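Putative hydrolase (Bacteroides ovatus, PDB 4HBS) is of unknown function but is probably a hydrolase, built as a five-bladed beta-propeller and related to the beta-fructosidase clan. Local coordinates at residues S98-Q102 and L111-A115; L222-T227 and L238-S242; D226-E232 and M297-K302. All blocks are in the same frame, centred on the assembly; numbering follows the deposited sequence.

Followed from the N terminus, the chain first meets contact 1, which closes a hairpin within one propeller blade by pairing strand 98-102 with 111-113, the outermost strand of that blade. Contact 2 comes later, on the opposite side of the chain's centre: the loop 222-227, arriving from the blade that ends in 210-218, folds onto strand 236-242 of the next blade. Contact 3 closes a far longer loop, bringing strand 227-230 of that blade beside strand 298-303 of the following one. Contact 1 is in series with the others, about 13 Å away between nearest atoms. Contacts 2 and 3 cross, share D226 and T227, and touch through Y239 and V300, so that the loop from one blade meets the next two.

Contact 1. Residues S98-Q102 and L111-A115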
loop_
_atom_site.group_PDB
_atom_site.type_symbol
_atom_site.label_atom_id
_atom_site.label_comp_id
_atom_site.label_asym_id
_atom_site.label_seq_id
_atom_site.Cartn_x
_atom_site.Cartn_y
_atom_site.Cartn_z
ATOM N N SER A 98 8.680 -1.465 8.297
ATOM C CA SER A 98 9.920 -0.765 8.016
ATOM C C SER A 98 9.648 0.312 7.013
ATOM O O SER A 98 8.568 0.330 6.410
ATOM C CB SER A 98 10.987 -1.727 7.498
ATOM O OG SER A 98 10.536 -2.488 6.393
ATOM N N ILE A 99 10.586 1.244 6.863
ATOM C CA ILE A 99 10.421 2.340 5.927
ATOM C C ILE A 99 11.702 2.529 5.110
ATOM O O ILE A 99 12.761 1.962 5.414
ATOM C CB ILE A 99 9.975 3.649 6.653
ATOM C CG1 ILE A 99 11.094 4.219 7.566
ATOM C CG2 ILE A 99 8.654 3.417 7.430
ATOM C CD1 ILE A 99 10.762 5.499 8.327
HETATM N N MSE A 100 11.569 3.313 4.054
HETATM C CA MSE A 100 12.644 3.629 3.115
HETATM C C MSE A 100 12.345 4.971 2.433
HETATM O O MSE A 100 11.185 5.382 2.386
HETATM C CB MSE A 100 12.737 2.475 2.083
HETATM C CG MSE A 100 13.752 2.674 0.954
HETATM SE SE MSE A 100 12.970 3.403 -0.614
HETATM C CE MSE A 100 12.192 1.909 -1.235
ATOM N N VAL A 101 13.392 5.664 1.955
ATOM C CA VAL A 101 13.270 6.925 1.208
ATOM C C VAL A 101 13.915 6.725 -0.146
ATOM O O VAL A 101 15.088 6.369 -0.197
ATOM C CB VAL A 101 13.906 8.161 1.915
ATOM C CG1 VAL A 101 13.708 9.410 1.061
ATOM C CG2 VAL A 101 13.334 8.376 3.311
ATOM N N GLN A 102 13.169 6.956 -1.231
ATOM C CA GLN A 102 13.697 6.872 -2.588
ATOM C C GLN A 102 14.058 8.259 -3.028
ATOM O O GLN A 102 13.185 9.122 -3.013
ATOM C CB GLN A 102 12.663 6.285 -3.539
ATOM C CG GLN A 102 13.093 6.245 -5.008
ATOM C CD GLN A 102 11.983 5.855 -5.933
ATOM O OE1 GLN A 102 10.840 5.676 -5.533
ATOM N NE2 GLN A 102 12.284 5.771 -7.205
ATOM N N LEU A 111 17.531 3.834 -3.237
ATOM C CA LEU A 111 16.620 3.274 -2.240
ATOM C C LEU A 111 17.321 3.356 -0.883
ATOM O O LEU A 111 18.149 2.498 -0.583
ATOM C CB LEU A 111 16.258 1.812 -2.592
ATOM C CG LEU A 111 15.664 1.553 -3.985
ATOM C CD1 LEU A 111 15.155 0.124 -4.091
ATOM C CD2 LEU A 111 14.539 2.527 -4.312
ATOM N N VAL A 112 17.047 4.411 -0.094
ATOM C CA VAL A 112 17.701 4.621 1.210
ATOM C C VAL A 112 16.890 3.933 2.321
ATOM O O VAL A 112 15.989 4.543 2.898
ATOM C CB VAL A 112 17.916 6.129 1.503
ATOM C CG1 VAL A 112 18.707 6.329 2.791
ATOM C CG2 VAL A 112 18.626 6.807 0.326
ATOM N N TRP A 113 17.249 2.676 2.644
ATOM C CA TRP A 113 16.556 1.881 3.670
ATOM C C TRP A 113 16.868 2.451 5.045
ATOM O O TRP A 113 18.019 2.349 5.498
ATOM C CB TRP A 113 16.971 0.390 3.590
ATOM C CG TRP A 113 16.738 -0.197 2.236
ATOM C CD1 TRP A 113 17.624 -0.230 1.195
ATOM C CD2 TRP A 113 15.472 -0.598 1.699
ATOM N NE1 TRP A 113 16.997 -0.669 0.053
ATOM C CE2 TRP A 113 15.666 -0.881 0.327
ATOM C CE3 TRP A 113 14.191 -0.747 2.246
ATOM C CZ2 TRP A 113 14.621 -1.319 -0.503
ATOM C CZ3 TRP A 113 13.156 -1.148 1.423
ATOM C CH2 TRP A 113 13.375 -1.447 0.068
ATOM N N LEU A 114 15.868 3.081 5.708
ATOM C CA LEU A 114 16.057 3.683 7.036
ATOM C C LEU A 114 15.790 2.604 8.059
ATOM O O LEU A 114 14.842 2.691 8.857
ATOM C CB LEU A 114 15.122 4.889 7.235
ATOM C CG LEU A 114 15.136 5.972 6.174
ATOM C CD1 LEU A 114 14.046 6.941 6.433
ATOM C CD2 LEU A 114 16.476 6.664 6.113
ATOM N N ALA A 115 16.659 1.583 8.049
ATOM C CA ALA A 115 16.487 0.381 8.817
ATOM C C ALA A 115 17.311 0.323 10.086
ATOM O O ALA A 115 18.430 0.827 10.146
ATOM C CB ALA A 115 16.823 -0.810 7.952
HETATM O O HOH W 1 12.683 0.805 8.746
#
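M100, a selenomethionine, lies over the indole of W113: its CG is 3.8 Å from the centroid of the six-membered ring and only 15° off the ring normal, a CH-pi contact, while SE, 4.9 Å from the same centroid, adds a Met-aromatic contact. The two residues belong to a beta hairpin in which strand 98-102 runs antiparallel to 111-113, the edge strand of a four-stranded propeller blade; the axes approach to 4.6 Å at 148°. The firmest backbone pairing is V101 with V112, a hydrogen-bonded pair closed from both sides: V101 N donates to V112 O at 3.0 Å and V112 N to V101 O at 2.8 Å. Q102 and L111 form the next, non-hydrogen-bonded pair.

One face is mostly apolar: W113, M100 and L111 lie there with Q102, the exception. M100 CE reaches L111 CD2 at 3.9 Å, the flexible chain of M100 bending to fill the space between leucine and indole. W113 also stacks on W55. The amide of Q102 is held by W73 and Y45, so a polar residue is at home in this buried place. On the other face, beta-branched V101 and V112 suit the extended backbone, and V101 CG2 packs on L114 CD1 at 3.5 Å.

L114 is the centre of an inverse gamma turn. Pairing weakens here, L114 N reaching I99 O at 3.3 Å in a bent, weak hydrogen bond. A water then takes over, its oxygen 2.9 Å from I99 N, from which it accepts, and 2.9 Å from L114 O, to which it donates.

Contact 2. Residues L222-T227 and L238-S242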
loop_
_atom_site.group_PDB
_atom_site.type_symbol
_atom_site.label_atom_id
_atom_site.label_comp_id
_atom_site.label_asym_id
_atom_site.label_seq_id
_atom_site.Cartn_x
_atom_site.Cartn_y
_atom_site.Cartn_z
ATOM N N LEU A 222 -12.659 -0.217 12.475
ATOM C CA LEU A 222 -12.572 0.098 11.053
ATOM C C LEU A 222 -11.276 0.883 10.795
ATOM O O LEU A 222 -10.867 1.699 11.625
ATOM C CB LEU A 222 -13.805 0.918 10.612
ATOM C CG LEU A 222 -15.187 0.289 10.887
ATOM C CD1 LEU A 222 -16.269 1.349 10.934
ATOM C CD2 LEU A 222 -15.532 -0.761 9.846
ATOM N N GLY A 223 -10.637 0.622 9.664
ATOM C CA GLY A 223 -9.376 1.256 9.312
ATOM C C GLY A 223 -9.499 2.514 8.488
ATOM O O GLY A 223 -8.886 2.586 7.425
ATOM N N TYR A 224 -10.290 3.525 8.946
ATOM C CA TYR A 224 -10.423 4.794 8.210
ATOM C C TYR A 224 -9.057 5.419 8.071
ATOM O O TYR A 224 -8.376 5.604 9.083
ATOM C CB TYR A 224 -11.374 5.771 8.904
ATOM C CG TYR A 224 -12.831 5.391 8.810
ATOM C CD1 TYR A 224 -13.544 5.577 7.633
ATOM C CD2 TYR A 224 -13.526 4.933 9.930
ATOM C CE1 TYR A 224 -14.908 5.290 7.558
ATOM C CE2 TYR A 224 -14.887 4.635 9.865
ATOM C CZ TYR A 224 -15.573 4.803 8.671
ATOM O OH TYR A 224 -16.920 4.541 8.584
ATOM N N GLY A 225 -8.632 5.651 6.834
ATOM C CA GLY A 225 -7.329 6.229 6.536
ATOM C C GLY A 225 -6.294 5.262 5.990
ATOM O O GLY A 225 -5.167 5.688 5.703
ATOM N N ASP A 226 -6.650 3.949 5.815
ATOM C CA ASP A 226 -5.724 2.965 5.216
ATOM C C ASP A 226 -5.280 3.483 3.834
ATOM O O ASP A 226 -4.135 3.267 3.430
ATOM C CB ASP A 226 -6.373 1.583 5.107
ATOM C CG ASP A 226 -6.513 0.823 6.416
ATOM O OD1 ASP A 226 -5.720 1.086 7.348
ATOM O OD2 ASP A 226 -7.410 -0.045 6.503
ATOM N N THR A 227 -6.212 4.163 3.125
ATOM C CA THR A 227 -5.980 4.925 1.905
ATOM C C THR A 227 -6.545 6.319 2.200
ATOM O O THR A 227 -7.369 6.476 3.114
ATOM C CB THR A 227 -6.576 4.271 0.660
ATOM O OG1 THR A 227 -7.995 4.413 0.685
ATOM C CG2 THR A 227 -6.168 2.822 0.520
ATOM N N LEU A 238 -10.604 9.878 4.175
ATOM C CA LEU A 238 -10.065 8.661 4.786
ATOM C C LEU A 238 -11.008 7.505 4.474
ATOM O O LEU A 238 -12.175 7.583 4.851
ATOM C CB LEU A 238 -9.967 8.873 6.310
ATOM C CG LEU A 238 -9.444 10.222 6.783
ATOM C CD1 LEU A 238 -9.985 10.541 8.143
ATOM C CD2 LEU A 238 -7.952 10.244 6.771
ATOM N N TYR A 239 -10.546 6.471 3.759
ATOM C CA TYR A 239 -11.406 5.349 3.373
ATOM C C TYR A 239 -11.080 4.083 4.133
ATOM O O TYR A 239 -9.991 3.939 4.696
ATOM C CB TYR A 239 -11.275 5.037 1.864
ATOM C CG TYR A 239 -11.500 6.233 0.989
ATOM C CD1 TYR A 239 -10.478 7.146 0.752
ATOM C CD2 TYR A 239 -12.754 6.508 0.467
ATOM C CE1 TYR A 239 -10.702 8.306 0.015
ATOM C CE2 TYR A 239 -12.989 7.660 -0.281
ATOM C CZ TYR A 239 -11.956 8.559 -0.508
ATOM O OH TYR A 239 -12.155 9.715 -1.224
ATOM N N THR A 240 -12.017 3.134 4.084
ATOM C CA THR A 240 -11.861 1.806 4.671
ATOM C C THR A 240 -12.878 0.886 4.065
ATOM O O THR A 240 -13.806 1.355 3.397
ATOM C CB THR A 240 -11.991 1.831 6.220
ATOM O OG1 THR A 240 -11.404 0.628 6.761
ATOM C CG2 THR A 240 -13.448 2.021 6.707
ATOM N N THR A 241 -12.701 -0.420 4.287
ATOM C CA THR A 241 -13.656 -1.429 3.882
ATOM C C THR A 241 -13.940 -2.327 5.051
ATOM O O THR A 241 -13.120 -2.456 5.961
ATOM C CB THR A 241 -13.199 -2.249 2.662
ATOM O OG1 THR A 241 -11.873 -2.737 2.858
ATOM C CG2 THR A 241 -13.297 -1.469 1.369
ATOM N N SER A 242 -15.138 -2.901 5.044
ATOM C CA SER A 242 -15.622 -3.874 6.020
ATOM C C SER A 242 -16.518 -4.833 5.240
ATOM O O SER A 242 -17.532 -4.384 4.716
ATOM C CB SER A 242 -16.369 -3.174 7.155
ATOM O OG SER A 242 -16.623 -4.060 8.236
#
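This is a buried loop-on-strand contact at the passage between two propeller blades: the connection leaving strand 210-218 curls into a type II beta turn, G223 to D226, and lies against 238-242, part of the second strand of the next blade. The turn is closed by D226 N donating to G223 O at 3.1 Å. G225, at its third position, has phi/psi of 106/0, where a beta carbon would be jammed against the carbonyl oxygen of Y224. Glycine also suits position 223, since a beta carbon there would clash with D226 OD2.

Y239 supplies the backbone link. Its carbonyl O accepts from G225 N at 3.1 Å, and its own N donates to T227 O at 3.2 Å in a nearly straight bond, so the loop is held at T227, where it leads on to strand 227-230.

Side chains complete the fit. T240 points into the curl and sets CG2 over the face of the Y224 ring, 3.8 Å from its centroid, a CH-pi contact for which the small branched threonine is well shaped. L238 O lies at the edge of that same ring, 3.7 Å from Y224 CD1. Farther along, L222 CD2 rests on S242 CB at 3.7 Å, while S242 OG hydrogen-bonds E284.

Around this core, D226 reaches out to a salt bridge with R188 and T227 OG1 bonds to P298 O. Helix 280-285 packs on L222 and Y224, and strand 245-251 continues the sheet, with A247 and A249 against the side chain of Y224.

Contact 3. Residues D226-E232 and M297-K302; sequences DTMWEDE and MPWVFK
Strands 227-230 and 298-302, both extended, are the first strands of successive propeller blades and run nearly parallel (11°), with axes 6.3 Å apart at closest. CA atoms come no nearer than 6.0 Å (T227 with W299). Backbone pairing stays within each blade, T227 and W229 with Y239 and Y237, W299 and F301 with I310 and Y308, so side chains join the blades.

M297, with phi/psi of 52/60, turns a corner into the second strand. T227 (chi1 p) does double work: OG1 donates to P298 O at 2.6 Å, and CG2 sits over the W299 ring, 3.6 Å from the six-membered centroid. W299 NE1 bonds N360 weakly. W229 (chi1 t, chi2 -105°) lays its six-membered ring over the other backbone, its centroid 3.9 Å from F301 CA, a CH-pi contact. Its NE1 donates to D231 OD1 at 3.0 Å; that oxygen also bonds Y307 OH, and D231 OD2 takes the amide of D233. K302, all-trans, extends to a long salt bridge, NZ to E232 OE2 at 3.6 Å, and hydrogen-bonds Y307. D226 OD1 pairs with R188.

Thus the interface is chiefly apolar packing, pinned by one short hydroxyl bond and a loose ion pair.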
loop_
_atom_site.group_PDB
_atom_site.type_symbol
_atom_site.label_atom_id
_atom_site.label_comp_id
_atom_site.label_asym_id
_atom_site.label_seq_id
_atom_site.Cartn_x
_atom_site.Cartn_y
_atom_site.Cartn_z
ATOM N N ASP A 226 -6.650 3.949 5.815
ATOM C CA ASP A 226 -5.724 2.965 5.216
ATOM C C ASP A 226 -5.280 3.483 3.834
ATOM O O ASP A 226 -4.135 3.267 3.430
ATOM C CB ASP A 226 -6.373 1.583 5.107
ATOM C CG ASP A 226 -6.513 0.823 6.416
ATOM O OD1 ASP A 226 -5.720 1.086 7.348
ATOM O OD2 ASP A 226 -7.410 -0.045 6.503
ATOM N N THR A 227 -6.212 4.163 3.125
ATOM C CA THR A 227 -5.980 4.925 1.905
ATOM C C THR A 227 -6.545 6.319 2.200
ATOM O O THR A 227 -7.369 6.476 3.114
ATOM C CB THR A 227 -6.576 4.271 0.660
ATOM O OG1 THR A 227 -7.995 4.413 0.685
ATOM C CG2 THR A 227 -6.168 2.822 0.520
HETATM N N MSE A 228 -6.088 7.320 1.451
HETATM C CA MSE A 228 -6.486 8.705 1.643
HETATM C C MSE A 228 -6.620 9.459 0.351
HETATM O O MSE A 228 -6.144 9.012 -0.691
HETATM C CB MSE A 228 -5.419 9.401 2.472
HETATM C CG MSE A 228 -5.732 9.460 3.917
HETATM SE SE MSE A 228 -4.205 9.903 5.029
HETATM C CE MSE A 228 -3.234 10.840 3.934
ATOM N N TRP A 229 -7.228 10.643 0.435
ATOM C CA TRP A 229 -7.324 11.569 -0.683
ATOM C C TRP A 229 -7.371 13.009 -0.150
ATOM O O TRP A 229 -8.365 13.398 0.457
ATOM C CB TRP A 229 -8.531 11.275 -1.586
ATOM C CG TRP A 229 -8.748 12.366 -2.582
ATOM C CD1 TRP A 229 -9.718 13.323 -2.543
ATOM C CD2 TRP A 229 -7.807 12.795 -3.574
ATOM N NE1 TRP A 229 -9.478 14.279 -3.500
ATOM C CE2 TRP A 229 -8.330 13.959 -4.171
ATOM C CE3 TRP A 229 -6.593 12.279 -4.053
ATOM C CZ2 TRP A 229 -7.703 14.595 -5.240
ATOM C CZ3 TRP A 229 -5.973 12.912 -5.115
ATOM C CH2 TRP A 229 -6.507 14.079 -5.669
ATOM N N GLU A 230 -6.303 13.791 -0.369
ATOM C CA GLU A 230 -6.256 15.192 0.046
ATOM C C GLU A 230 -6.956 15.995 -1.057
ATOM O O GLU A 230 -6.415 16.115 -2.154
ATOM C CB GLU A 230 -4.796 15.633 0.287
ATOM C CG GLU A 230 -4.653 17.008 0.928
ATOM C CD GLU A 230 -3.410 17.203 1.779
ATOM O OE1 GLU A 230 -2.357 16.608 1.446
ATOM O OE2 GLU A 230 -3.490 17.940 2.789
ATOM N N ASP A 231 -8.198 16.461 -0.792
ATOM C CA ASP A 231 -9.028 17.169 -1.781
ATOM C C ASP A 231 -8.836 18.688 -1.763
ATOM O O ASP A 231 -8.441 19.255 -0.751
ATOM C CB ASP A 231 -10.513 16.855 -1.514
ATOM C CG ASP A 231 -11.442 17.231 -2.650
ATOM O OD1 ASP A 231 -11.508 16.479 -3.626
ATOM O OD2 ASP A 231 -12.032 18.326 -2.593
ATOM N N GLU A 232 -9.178 19.345 -2.892
ATOM C CA GLU A 232 -9.149 20.805 -3.056
ATOM C C GLU A 232 -9.971 21.534 -1.981
ATOM O O GLU A 232 -9.669 22.695 -1.678
ATOM C CB GLU A 232 -9.739 21.218 -4.428
ATOM C CG GLU A 232 -8.902 20.903 -5.655
ATOM C CD GLU A 232 -9.597 21.302 -6.948
ATOM O OE1 GLU A 232 -9.991 22.487 -7.072
ATOM O OE2 GLU A 232 -9.774 20.425 -7.827
HETATM N N MSE A 297 -9.100 -2.402 -0.428
HETATM C CA MSE A 297 -8.042 -1.403 -0.554
HETATM C C MSE A 297 -8.405 -0.378 -1.644
HETATM O O MSE A 297 -7.708 -0.273 -2.651
HETATM C CB MSE A 297 -6.656 -2.069 -0.824
HETATM C CG MSE A 297 -5.928 -2.478 0.439
HETATM SE SE MSE A 297 -5.637 -0.990 1.646
HETATM C CE MSE A 297 -5.347 -1.961 3.307
ATOM N N PRO A 298 -9.528 0.346 -1.485
ATOM C CA PRO A 298 -9.923 1.320 -2.513
ATOM C C PRO A 298 -9.014 2.534 -2.497
ATOM O O PRO A 298 -8.799 3.107 -1.436
ATOM C CB PRO A 298 -11.345 1.685 -2.101
ATOM C CG PRO A 298 -11.350 1.537 -0.642
ATOM C CD PRO A 298 -10.482 0.345 -0.361
ATOM N N TRP A 299 -8.468 2.908 -3.655
ATOM C CA TRP A 299 -7.593 4.068 -3.805
ATOM C C TRP A 299 -8.321 5.090 -4.564
ATOM O O TRP A 299 -8.613 4.847 -5.731
ATOM C CB TRP A 299 -6.323 3.682 -4.560
ATOM C CG TRP A 299 -5.408 2.857 -3.736
ATOM C CD1 TRP A 299 -5.364 1.496 -3.662
ATOM C CD2 TRP A 299 -4.485 3.347 -2.769
ATOM N NE1 TRP A 299 -4.470 1.104 -2.695
ATOM C CE2 TRP A 299 -3.895 2.226 -2.143
ATOM C CE3 TRP A 299 -4.100 4.632 -2.360
ATOM C CZ2 TRP A 299 -2.908 2.358 -1.152
ATOM C CZ3 TRP A 299 -3.129 4.759 -1.380
ATOM C CH2 TRP A 299 -2.545 3.634 -0.789
ATOM N N VAL A 300 -8.625 6.249 -3.946
ATOM C CA VAL A 300 -9.344 7.336 -4.624
ATOM C C VAL A 300 -8.373 8.471 -5.013
ATOM O O VAL A 300 -7.401 8.755 -4.296
ATOM C CB VAL A 300 -10.513 7.850 -3.751
ATOM C CG1 VAL A 300 -11.162 9.101 -4.355
ATOM C CG2 VAL A 300 -11.550 6.740 -3.559
ATOM N N PHE A 301 -8.644 9.073 -6.186
ATOM C CA PHE A 301 -7.919 10.209 -6.741
ATOM C C PHE A 301 -8.836 10.949 -7.740
ATOM O O PHE A 301 -9.799 10.359 -8.215
ATOM C CB PHE A 301 -6.605 9.765 -7.401
ATOM C CG PHE A 301 -6.805 9.008 -8.687
ATOM C CD1 PHE A 301 -7.133 7.657 -8.675
ATOM C CD2 PHE A 301 -6.700 9.651 -9.915
ATOM C CE1 PHE A 301 -7.334 6.958 -9.870
ATOM C CE2 PHE A 301 -6.902 8.950 -11.110
ATOM C CZ PHE A 301 -7.219 7.607 -11.078
ATOM N N LYS A 302 -8.536 12.229 -8.035
ATOM C CA LYS A 302 -9.327 13.065 -8.935
ATOM C C LYS A 302 -8.530 13.422 -10.161
ATOM O O LYS A 302 -7.363 13.784 -10.042
ATOM C CB LYS A 302 -9.765 14.371 -8.225
ATOM C CG LYS A 302 -10.690 15.289 -9.059
ATOM C CD LYS A 302 -10.992 16.603 -8.344
ATOM C CE LYS A 302 -12.094 17.431 -8.995
ATOM N NZ LYS A 302 -12.742 18.390 -8.044
#